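Local coordinates for protein beta-ketoacyl synthase (Burkholderia phymatum, PDB 4EWG) that probably catalyses the condensation step of fatty-acid chain elongation, as a 3-oxoacyl-[acyl-carrier-protein] synthase of the thiolase-like superfamily, at residues 279-284 / 313-318; 267-270 / 276-279; 123-126 / 130-133; 28-33 / 358-363. One frame throughout, in Å; residues are numbered along the deposited sequence.

Contact 1 of 4, residues 279-284 / 313-318; sequences STMARA and DVAESQ
M281 reaches from helix 278-291 to the backbone of helix 310-324 and lays its thioether end beside A315 and E316. Its CB points toward the other helix. CG lies beside the backbone N (chi1 -67°), and the chain then bends at its last torsion (chi3 83°). That bend brings CE round to the backbone at E316. SD of M281 sits 3.7 Å from CB of A315. CE of M281 is 3.6 Å from N of E316 and equally near its CA. CE of M281 also rests 4.0 Å from CB of E316. The contact is apolar and rests largely on this one methionine. The small A315 lets the sulfur come close to the helix.

Both helices belong to the C-terminal half of the thiolase-like ketosynthase fold. Helix 310-324 follows strand 299-303 of the large mixed sheet, and F397 of strand 391-398 touches both M281 and E316.

The E316 side chain starts away from helix 278-291, although its CB still touches the methyl. Its CG is anti to the backbone N (chi1 178°), and the chain runs extended to the carboxylate. This buried group is satisfied by loop amides. OE2 accepts a hydrogen bond from N of H305, and OE1 one from N of G306.

Contact 2 of 4, residues 267-270 / 276-279; sequences NSDG and PTAS
D269 faces T277 across the loop that leads from strand 259-268 into helix 278-291. Its CB points toward the other segment and meets the hydroxyl side of the threonine, with CB of D269 3.9 Å from OG1 of T277. The next atom, CG, lies beside the backbone N of D269 (chi1 -63°). CG of D269 packs 3.8 Å from CB of T277. The two side chains pass alongside each other, each heading the way the other came from.

The carboxylate oxygens then part ways. OD2 of D269 takes the amide hydrogen of T277, with N to OD2 3.0 Å and a nearly straight angle of 169° at the hydrogen. The donor comes from above the carboxylate plane, 69° out of it. OD2 of D269 also lies 3.5 Å from CA of P276, so the proline backbone packs beside the bond. OD1 of D269 comes within 3.4 Å of O of T277, but both are acceptors and no bond forms. OD1 is instead gripped by OG1 of T280 and ND2 of N403. With OD2 on T277, the buried carboxylate has three partners, which should hold its rotation.

N267 adds a second tie, from its ND2 to O of T280. OG of the neighbouring S268 bonds to O of G159 of the second subunit.

T277 is the N-cap residue of helix 278-291, but its side chain makes no capping bond. The arrangement is a strand-to-helix connection in the C-terminal half of the ketosynthase fold, with the aspartate at the strand end holding the backbone just ahead of the helix.

Contact 3 of 4, residues 123-126 / 130-133; sequences GTML and SMTD
M125 lies alongside M131, and the two side chains point the same way. CG of M125 is 3.7 Å from CG of M131. Its SD is equally near that same CG. Further out, CE of M125 passes 3.8 Å from SD of M131. The overlap therefore runs along most of the M125 side chain.

The two chains differ in shape. M125 is fully extended, with CG anti to the backbone N (chi1 174°). M131 bends at its last torsion (chi3 65°). Together they form a small apolar patch between the helix and the chain that leaves it.

Nearer the backbone, O of S130 sits 3.1 Å from CA of M125, in a CA-H...O contact with 137° at the hydrogen. O of S130 is also 3.4 Å from CB of M125. T124 only brushes S130: C of T124 lies 4.1 Å from O of S130. Within the loop, OG of S130 and OG1 of T132 share a hydrogen bond of 3.2 Å.

Helix 116-128 and its loop belong to the N-terminal half of the ketosynthase fold, and here they meet the second subunit. E47 of that subunit accepts a hydrogen bond from N of M131, and F46 of that subunit packs on M125.

A salt bridge from D133 to R120 ties the loop once more to helix 116-128. The loop thus folds back on the last turns of that helix before the chain goes on to helix 138-142.

Contact 4 of 4, residues 28-33 / 358-363; sequences AALKAG and RNWYAP
W360 projects its indole against L30 and K31 of helix 23-32. It stands just past the Schellman motif at N359 that ends helix 344-358, in a short, weakly bonded strand that pairs antiparallel with 385-386. The contact thus joins an N-terminal helix to the C-terminal part of the ketosynthase fold.

The tight part is where both helix residues press on the indole. CB of L30 meets it at its edge, near the ring plane, 3.8 Å from CH2 of W360. CD1 of L30 reaches in beside CZ3 of the same ring. The extended K31 chain passes slantwise across the indole. CG of K31 approaches CZ2 of W360 to 3.3 Å, a close packing distance. CE of K31 then lies 3.5 Å from NE1 of W360. The tryptophan is put there by its first torsion, with CG anti to the backbone N (chi1 -176°), which sends the ring out toward the helix.

The contact is looser at two places. CD1 of L30 lies 4.4 Å from CB of A362, a light touch. Y336 of helix 334-337 packs on both L30 and A362. The second place is the end of K31, an exposed residue. The ammonium group stands off-centre above the five-membered ring and forms a salt bridge with E27, one turn back on its own helix. It also makes an off-centre cation-pi contact with the ring. NZ of K31 stands 4.8 Å from the centroid of the five-membered ring of W360, 29° off the ring normal.

Overall arrangement
From the N terminus, helix 23-32 supplies the first half of contact 4. This contact closes last, at 358-363, joins that helix to the chain after helix 344-358, and so spans nearly the whole chain. Within that span contact 3 comes first, a short loop closed at the end of helix 116-128. Contact 2 follows and joins strand 259-268 to helix 278-291. Contact 1 begins on S279, where contact 2 ends, and joins that helix to helix 310-324. Contacts 1 and 2 touch through helix 278-291, where M281 packs on P276. Contact 3 is remote, its centre about 47 Å from that of contact 4. Contacts 2 and 3 both meet the second subunit.

Contact 1 of 4, residues 279-284 / 313-318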
# COMPACT_ATOMS: atom_id res chain seq x y z
N SER A 279 25.18 1.89 -0.65
CA SER A 279 25.24 3.31 -0.26
C SER A 279 23.87 3.85 0.17
O SER A 279 23.75 4.54 1.22
CB SER A 279 25.85 4.18 -1.35
OG SER A 279 25.11 4.06 -2.54
N THR A 280 22.85 3.51 -0.60
CA THR A 280 21.49 3.96 -0.31
C THR A 280 20.88 3.21 0.87
O THR A 280 20.03 3.77 1.56
CB THR A 280 20.58 3.89 -1.55
OG1 THR A 280 20.97 2.78 -2.35
CG2 THR A 280 20.73 5.17 -2.39
N MET A 281 21.32 1.96 1.10
CA MET A 281 20.95 1.23 2.32
C MET A 281 21.51 1.98 3.55
O MET A 281 20.79 2.21 4.51
CB MET A 281 21.47 -0.21 2.29
CG MET A 281 20.80 -1.09 1.22
SD MET A 281 21.78 -2.54 0.77
CE MET A 281 21.32 -3.71 2.06
N ALA A 282 22.78 2.39 3.48
CA ALA A 282 23.40 3.21 4.54
C ALA A 282 22.61 4.49 4.74
O ALA A 282 22.31 4.88 5.86
CB ALA A 282 24.88 3.51 4.23
N ARG A 283 22.27 5.14 3.63
CA ARG A 283 21.57 6.45 3.67
C ARG A 283 20.23 6.34 4.41
O ARG A 283 19.84 7.25 5.15
CB ARG A 283 21.40 6.99 2.25
CG ARG A 283 20.75 8.36 2.11
CD ARG A 283 21.57 9.48 2.73
NE ARG A 283 20.79 10.72 2.84
CZ ARG A 283 20.87 11.61 3.84
NH1 ARG A 283 21.68 11.41 4.90
NH2 ARG A 283 20.10 12.69 3.82
N ALA A 284 19.55 5.21 4.25
CA ALA A 284 18.32 4.97 4.99
C ALA A 284 18.58 4.98 6.53
O ALA A 284 17.80 5.58 7.29
CB ALA A 284 17.70 3.65 4.55
N ASP A 313 23.37 -10.11 2.22
CA ASP A 313 24.17 -10.04 3.41
C ASP A 313 25.43 -9.18 3.22
O ASP A 313 25.78 -8.38 4.09
CB ASP A 313 24.54 -11.45 3.86
CG ASP A 313 23.35 -12.22 4.43
OD1 ASP A 313 22.18 -11.73 4.33
OD2 ASP A 313 23.60 -13.32 5.00
N VAL A 314 26.09 -9.31 2.07
CA VAL A 314 27.29 -8.49 1.79
C VAL A 314 26.93 -6.99 1.79
O VAL A 314 27.49 -6.21 2.57
CB VAL A 314 27.94 -8.88 0.44
CG1 VAL A 314 29.01 -7.85 0.02
CG2 VAL A 314 28.53 -10.29 0.53
N ALA A 315 25.97 -6.61 0.96
CA ALA A 315 25.51 -5.22 0.90
C ALA A 315 25.10 -4.69 2.25
O ALA A 315 25.45 -3.53 2.58
CB ALA A 315 24.34 -5.10 -0.05
N GLU A 316 24.32 -5.47 3.00
CA GLU A 316 23.84 -5.02 4.31
C GLU A 316 25.02 -4.78 5.27
O GLU A 316 25.07 -3.76 5.96
CB GLU A 316 22.84 -6.02 4.95
CG GLU A 316 22.37 -5.58 6.33
CD GLU A 316 21.23 -6.41 6.92
OE1 GLU A 316 20.92 -7.51 6.43
OE2 GLU A 316 20.61 -5.94 7.89
N SER A 317 25.97 -5.72 5.29
CA SER A 317 27.14 -5.60 6.16
C SER A 317 27.92 -4.34 5.86
O SER A 317 28.27 -3.60 6.78
CB SER A 317 28.07 -6.79 6.06
OG SER A 317 28.65 -6.93 4.77
N GLN A 318 28.16 -4.08 4.58
CA GLN A 318 28.92 -2.89 4.17
C GLN A 318 28.17 -1.65 4.58
O GLN A 318 28.76 -0.72 5.11
CB GLN A 318 29.15 -2.86 2.67
CG GLN A 318 29.96 -4.01 2.11
CD GLN A 318 29.82 -4.16 0.58
OE1 GLN A 318 28.81 -3.77 0.00
NE2 GLN A 318 30.83 -4.73 -0.07

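Contact 2 of 4, residues 267-270 / 276-279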
# COMPACT_ATOMS: atom_id res chain seq x y z
N ASN A 267 13.96 5.10 2.16
CA ASN A 267 14.38 5.50 0.82
C ASN A 267 14.41 4.30 -0.12
O ASN A 267 13.95 3.23 0.23
CB ASN A 267 15.74 6.22 0.86
CG ASN A 267 16.91 5.30 1.15
OD1 ASN A 267 16.73 4.15 1.53
ND2 ASN A 267 18.12 5.81 0.96
N SER A 268 14.88 4.51 -1.34
CA SER A 268 15.18 3.40 -2.25
C SER A 268 16.49 3.56 -3.01
O SER A 268 17.02 4.67 -3.18
CB SER A 268 14.04 3.12 -3.21
OG SER A 268 13.40 4.31 -3.53
N ASP A 269 17.01 2.41 -3.46
CA ASP A 269 18.27 2.36 -4.19
C ASP A 269 18.17 3.00 -5.58
O ASP A 269 19.17 3.47 -6.09
CB ASP A 269 18.73 0.91 -4.38
CG ASP A 269 19.04 0.19 -3.05
OD1 ASP A 269 19.28 0.87 -2.02
OD2 ASP A 269 19.06 -1.08 -3.08
N GLY A 270 16.99 2.99 -6.18
CA GLY A 270 16.78 3.44 -7.52
C GLY A 270 17.74 2.87 -8.57
O GLY A 270 18.15 3.59 -9.49
N PRO A 276 20.70 -5.37 -4.15
CA PRO A 276 20.75 -4.18 -3.28
C PRO A 276 22.00 -3.31 -3.48
O PRO A 276 23.07 -3.83 -3.74
CB PRO A 276 20.72 -4.78 -1.88
CG PRO A 276 21.32 -6.11 -2.02
CD PRO A 276 21.03 -6.60 -3.41
N THR A 277 21.86 -2.00 -3.30
CA THR A 277 22.98 -1.06 -3.35
C THR A 277 23.34 -0.51 -1.95
O THR A 277 22.57 0.25 -1.32
CB THR A 277 22.64 0.16 -4.25
OG1 THR A 277 22.24 -0.30 -5.55
CG2 THR A 277 23.88 1.07 -4.39
N ALA A 278 24.53 -0.86 -1.48
CA ALA A 278 24.98 -0.51 -0.12
C ALA A 278 24.88 0.97 0.26
O ALA A 278 24.52 1.29 1.41
CB ALA A 278 26.41 -1.02 0.10
N SER A 279 25.18 1.89 -0.65
CA SER A 279 25.24 3.31 -0.26
C SER A 279 23.87 3.85 0.17
O SER A 279 23.75 4.54 1.22
CB SER A 279 25.85 4.18 -1.35
OG SER A 279 25.11 4.06 -2.54

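Contact 3 of 4, residues 123-126 / 130-133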
# COMPACT_ATOMS: atom_id res chain seq x y z
N GLY A 123 -6.97 -16.58 -11.07
CA GLY A 123 -5.96 -17.05 -12.02
C GLY A 123 -6.54 -18.07 -12.96
O GLY A 123 -6.28 -18.04 -14.15
N THR A 124 -7.35 -18.97 -12.43
CA THR A 124 -8.00 -19.96 -13.24
C THR A 124 -9.08 -19.34 -14.15
O THR A 124 -9.31 -19.80 -15.28
CB THR A 124 -8.57 -21.08 -12.35
OG1 THR A 124 -7.47 -21.73 -11.69
CG2 THR A 124 -9.32 -22.10 -13.17
N MET A 125 -9.77 -18.31 -13.67
CA MET A 125 -10.71 -17.59 -14.50
C MET A 125 -9.98 -17.08 -15.75
O MET A 125 -10.48 -17.20 -16.85
CB MET A 125 -11.38 -16.45 -13.69
CG MET A 125 -12.31 -15.53 -14.48
SD MET A 125 -12.98 -14.18 -13.51
CE MET A 125 -13.72 -13.19 -14.78
N LEU A 126 -8.78 -16.53 -15.57
CA LEU A 126 -7.97 -16.13 -16.70
C LEU A 126 -7.55 -17.34 -17.53
O LEU A 126 -7.66 -17.32 -18.74
CB LEU A 126 -6.75 -15.32 -16.25
CG LEU A 126 -7.13 -13.94 -15.67
CD1 LEU A 126 -6.03 -13.36 -14.79
CD2 LEU A 126 -7.52 -13.00 -16.77
N SER A 130 -13.32 -20.35 -16.49
CA SER A 130 -14.10 -20.91 -15.39
C SER A 130 -14.19 -19.93 -14.18
O SER A 130 -13.21 -19.36 -13.78
CB SER A 130 -13.48 -22.23 -14.92
OG SER A 130 -13.91 -22.57 -13.59
N MET A 131 -15.39 -19.78 -13.64
CA MET A 131 -15.62 -18.89 -12.50
C MET A 131 -16.25 -19.63 -11.29
O MET A 131 -16.82 -19.00 -10.37
CB MET A 131 -16.49 -17.73 -12.94
CG MET A 131 -15.70 -16.72 -13.74
SD MET A 131 -16.76 -15.41 -14.39
CE MET A 131 -17.33 -14.61 -12.88
N THR A 132 -16.08 -20.95 -11.29
CA THR A 132 -16.71 -21.82 -10.30
C THR A 132 -16.46 -21.32 -8.91
O THR A 132 -17.39 -21.20 -8.13
CB THR A 132 -16.20 -23.28 -10.40
OG1 THR A 132 -16.28 -23.72 -11.77
CG2 THR A 132 -17.04 -24.22 -9.47
N ASP A 133 -15.21 -21.01 -8.59
CA ASP A 133 -14.87 -20.61 -7.24
C ASP A 133 -14.63 -19.14 -7.08
O ASP A 133 -14.07 -18.69 -6.07
CB ASP A 133 -13.61 -21.36 -6.80
CG ASP A 133 -13.80 -22.86 -6.80
OD1 ASP A 133 -14.94 -23.32 -6.73
OD2 ASP A 133 -12.79 -23.58 -6.84

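Contact 4 of 4, residues 28-33 / 358-363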
# COMPACT_ATOMS: atom_id res chain seq x y z
N ALA A 28 12.32 -18.82 25.25
CA ALA A 28 12.79 -20.19 25.51
C ALA A 28 13.26 -20.84 24.20
O ALA A 28 14.31 -21.48 24.16
CB ALA A 28 11.69 -21.02 26.18
N ALA A 29 12.53 -20.62 23.11
CA ALA A 29 12.93 -21.15 21.81
C ALA A 29 14.23 -20.52 21.32
O ALA A 29 15.16 -21.22 20.95
CB ALA A 29 11.83 -20.96 20.79
N LEU A 30 14.30 -19.20 21.33
CA LEU A 30 15.53 -18.53 20.97
C LEU A 30 16.68 -19.15 21.76
O LEU A 30 17.67 -19.61 21.19
CB LEU A 30 15.43 -17.04 21.23
CG LEU A 30 14.50 -16.21 20.33
CD1 LEU A 30 14.44 -14.77 20.84
CD2 LEU A 30 14.94 -16.25 18.88
N LYS A 31 16.51 -19.21 23.08
CA LYS A 31 17.56 -19.77 23.94
C LYS A 31 17.95 -21.18 23.58
O LYS A 31 19.10 -21.53 23.66
CB LYS A 31 17.14 -19.75 25.42
CG LYS A 31 17.40 -18.41 26.05
CD LYS A 31 17.29 -18.40 27.55
CE LYS A 31 17.69 -17.02 28.06
NZ LYS A 31 16.97 -16.68 29.30
N ALA A 32 16.97 -22.01 23.22
CA ALA A 32 17.22 -23.41 22.93
C ALA A 32 17.97 -23.60 21.60
O ALA A 32 18.40 -24.71 21.29
CB ALA A 32 15.92 -24.21 22.95
N GLY A 33 18.15 -22.53 20.82
CA GLY A 33 19.06 -22.55 19.65
C GLY A 33 18.74 -23.46 18.45
O GLY A 33 19.62 -23.74 17.66
N ARG A 358 15.19 -6.57 27.98
CA ARG A 358 15.80 -7.57 28.85
C ARG A 358 17.30 -7.63 28.81
O ARG A 358 17.90 -8.50 29.43
CB ARG A 358 15.20 -8.92 28.52
CG ARG A 358 13.71 -8.92 28.73
CD ARG A 358 13.08 -10.23 28.31
NE ARG A 358 11.66 -10.26 28.66
CZ ARG A 358 10.70 -9.58 28.04
NH1 ARG A 358 10.95 -8.75 27.01
NH2 ARG A 358 9.45 -9.71 28.45
N ASN A 359 17.94 -6.67 28.14
CA ASN A 359 19.41 -6.67 28.00
C ASN A 359 20.00 -7.96 27.43
O ASN A 359 21.14 -8.36 27.78
CB ASN A 359 20.08 -6.36 29.35
CG ASN A 359 19.79 -4.95 29.83
OD1 ASN A 359 19.38 -4.09 29.06
ND2 ASN A 359 20.00 -4.73 31.11
N TRP A 360 19.24 -8.61 26.55
CA TRP A 360 19.56 -9.96 26.09
C TRP A 360 19.33 -10.06 24.62
O TRP A 360 18.20 -9.89 24.13
CB TRP A 360 18.70 -10.93 26.85
CG TRP A 360 18.96 -12.36 26.57
CD1 TRP A 360 19.81 -13.23 27.27
CD2 TRP A 360 18.34 -13.17 25.54
NE1 TRP A 360 19.77 -14.48 26.73
CE2 TRP A 360 18.90 -14.51 25.68
CE3 TRP A 360 17.40 -12.93 24.52
CZ2 TRP A 360 18.54 -15.56 24.83
CZ3 TRP A 360 17.04 -13.99 23.67
CH2 TRP A 360 17.60 -15.27 23.82
N TYR A 361 20.40 -10.33 23.87
CA TYR A 361 20.34 -10.24 22.41
C TYR A 361 20.75 -11.57 21.79
O TYR A 361 21.90 -12.02 21.90
CB TYR A 361 21.22 -9.08 21.92
CG TYR A 361 20.67 -7.70 22.29
CD1 TYR A 361 20.83 -7.20 23.58
CD2 TYR A 361 19.98 -6.92 21.37
CE1 TYR A 361 20.33 -5.96 23.93
CE2 TYR A 361 19.47 -5.67 21.71
CZ TYR A 361 19.65 -5.19 23.00
OH TYR A 361 19.16 -3.95 23.37
N ALA A 362 19.79 -12.20 21.12
CA ALA A 362 19.99 -13.51 20.52
C ALA A 362 21.11 -13.50 19.46
O ALA A 362 21.27 -12.54 18.71
CB ALA A 362 18.68 -14.04 19.92
N PRO A 363 21.87 -14.58 19.39
CA PRO A 363 22.88 -14.65 18.36
C PRO A 363 22.25 -15.03 17.04
O PRO A 363 21.13 -15.57 17.02
CB PRO A 363 23.75 -15.80 18.85
CG PRO A 363 22.79 -16.74 19.47
CD PRO A 363 21.74 -15.85 20.11